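Local structure of attaching and effacing protein, pathogenesis factor (Escherichia coli, 4E9L) at residues L316-M320 / G360-S364. The protein probably acts as a surface adhesin of the intimin/invasin family, this piece being a run of immunoglobulin-like domains, presumably from its extracellular part. Sequence-based numbering, arbitrary orientation.
Sequences LTFTM and GVYVS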
loop_
_atom_site.group_PDB
_atom_site.type_symbol
_atom_site.label_atom_id
_atom_site.label_comp_id
_atom_site.label_asym_id
_atom_site.label_seq_id
_atom_site.Cartn_x
_atom_site.Cartn_y
_atom_site.Cartn_z
ATOM N N LEU A 316 -22.518 -13.888 35.218
ATOM C CA LEU A 316 -21.247 -13.167 35.135
ATOM C C LEU A 316 -21.442 -12.055 34.123
ATOM O O LEU A 316 -22.038 -12.300 33.069
ATOM C CB LEU A 316 -20.097 -14.105 34.639
ATOM C CG LEU A 316 -19.771 -15.305 35.526
ATOM C CD1 LEU A 316 -18.568 -16.082 34.963
ATOM C CD2 LEU A 316 -19.559 -14.885 36.996
ATOM N N THR A 317 -20.952 -10.842 34.433
ATOM C CA THR A 317 -20.996 -9.696 33.511
ATOM C C THR A 317 -19.574 -9.234 33.280
ATOM O O THR A 317 -18.905 -8.770 34.210
ATOM C CB THR A 317 -21.937 -8.565 33.987
ATOM O OG1 THR A 317 -23.254 -9.085 34.139
ATOM C CG2 THR A 317 -22.004 -7.401 32.974
ATOM N N PHE A 318 -19.103 -9.407 32.039
ATOM C CA PHE A 318 -17.751 -9.075 31.639
ATOM C C PHE A 318 -17.759 -7.864 30.712
ATOM O O PHE A 318 -18.380 -7.916 29.654
ATOM C CB PHE A 318 -17.058 -10.304 31.020
ATOM C CG PHE A 318 -15.694 -10.028 30.435
ATOM C CD1 PHE A 318 -14.661 -9.531 31.229
ATOM C CD2 PHE A 318 -15.456 -10.211 29.078
ATOM C CE1 PHE A 318 -13.409 -9.245 30.680
ATOM C CE2 PHE A 318 -14.200 -9.908 28.523
ATOM C CZ PHE A 318 -13.191 -9.415 29.330
ATOM N N THR A 319 -17.119 -6.743 31.157
ATOM C CA THR A 319 -17.058 -5.487 30.388
ATOM C C THR A 319 -15.655 -5.382 29.855
ATOM O O THR A 319 -14.702 -5.349 30.627
ATOM C CB THR A 319 -17.449 -4.282 31.256
ATOM O OG1 THR A 319 -18.804 -4.454 31.650
ATOM C CG2 THR A 319 -17.295 -2.937 30.515
ATOM N N MET A 320 -15.529 -5.360 28.546
ATOM C CA MET A 320 -14.222 -5.346 27.934
ATOM C C MET A 320 -13.910 -4.014 27.248
ATOM O O MET A 320 -14.676 -3.544 26.404
ATOM C CB MET A 320 -14.114 -6.543 26.983
ATOM C CG MET A 320 -12.859 -6.578 26.185
ATOM S SD MET A 320 -12.430 -8.222 25.589
ATOM C CE MET A 320 -13.811 -8.636 24.591
ATOM N N GLY A 360 -19.602 -4.078 24.119
ATOM C CA GLY A 360 -18.454 -4.587 24.879
ATOM C C GLY A 360 -18.837 -5.254 26.197
ATOM O O GLY A 360 -17.989 -5.408 27.078
ATOM N N VAL A 361 -20.107 -5.657 26.356
ATOM C CA VAL A 361 -20.582 -6.284 27.603
ATOM C C VAL A 361 -21.001 -7.710 27.308
ATOM O O VAL A 361 -21.921 -7.920 26.519
ATOM C CB VAL A 361 -21.714 -5.485 28.291
ATOM C CG1 VAL A 361 -22.238 -6.236 29.541
ATOM C CG2 VAL A 361 -21.248 -4.068 28.647
ATOM N N TYR A 362 -20.310 -8.687 27.922
ATOM C CA TYR A 362 -20.558 -10.110 27.680
ATOM C C TYR A 362 -21.113 -10.765 28.934
ATOM O O TYR A 362 -20.603 -10.542 30.041
ATOM C CB TYR A 362 -19.289 -10.816 27.153
ATOM C CG TYR A 362 -18.675 -10.128 25.933
ATOM C CD1 TYR A 362 -17.860 -9.001 26.073
ATOM C CD2 TYR A 362 -18.878 -10.629 24.649
ATOM C CE1 TYR A 362 -17.312 -8.358 24.953
ATOM C CE2 TYR A 362 -18.330 -10.003 23.528
ATOM C CZ TYR A 362 -17.544 -8.866 23.685
ATOM O OH TYR A 362 -16.999 -8.261 22.566
ATOM N N VAL A 363 -22.178 -11.561 28.762
ATOM C CA VAL A 363 -22.844 -12.218 29.895
ATOM C C VAL A 363 -22.731 -13.742 29.744
ATOM O O VAL A 363 -22.862 -14.264 28.632
ATOM C CB VAL A 363 -24.327 -11.707 30.027
ATOM C CG1 VAL A 363 -25.101 -12.465 31.101
ATOM C CG2 VAL A 363 -24.371 -10.200 30.303
ATOM N N SER A 364 -22.447 -14.439 30.852
ATOM C CA SER A 364 -22.376 -15.908 30.905
ATOM C C SER A 364 -22.976 -16.404 32.218
ATOM O O SER A 364 -22.908 -15.720 33.237
ATOM C CB SER A 364 -20.928 -16.389 30.810
ATOM O OG SER A 364 -20.831 -17.804 30.904
#
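Leu316-Met320 and Gly360-Ser364 bring together the two central, antiparallel strands, 313-319 and 361-367, of a four-stranded sheet in the last immunoglobulin-like domain of the modelled chain. Leu316/Ser364 and Phe318/Tyr362 are hydrogen-bonded pairs, each joined by two backbone bonds; Tyr362 N donates to Phe318 O at 2.7 Å. Just before the strand begins, Gly360 O accepts the fifth backbone hydrogen bond of the pairing, from Met320 N (2.9 Å). Gly360 has a positive phi of 73°, a conformation that favours glycine, and its own N is hydrogen-bonded to Glu356 OE2. Strand 300-303 flanks 316-320 and strand 350-358 flanks 361-364, giving the order 300-303, 313-319, 361-367, 350-358 across one sheet of a beta sandwich, consistent with the invasin domain 3 family. Leu316, Phe318, Tyr362 and Ser364 project from the buried face, where Phe318 also meets Val381 of the opposing sheet. With CG anti to the backbone N (chi1 174°), the Phe318 ring passes obliquely by the tyrosine, its CD2 4.0 Å from Tyr362 CD1. The Met320 chain bends at its thioether (chi3 61°) and brings CE to 3.5 Å from Tyr362 CE1, again obliquely. The far end of that ring is anchored, since Tyr362 OH bonds to Val328 O and Leu331 N. On the other, partly exposed face, Thr317 CG2 meets Val361 CG1 diagonally at 3.6 Å, while Thr319 lies alongside Val361, with OG1 3.9 Å from Val361 CG2.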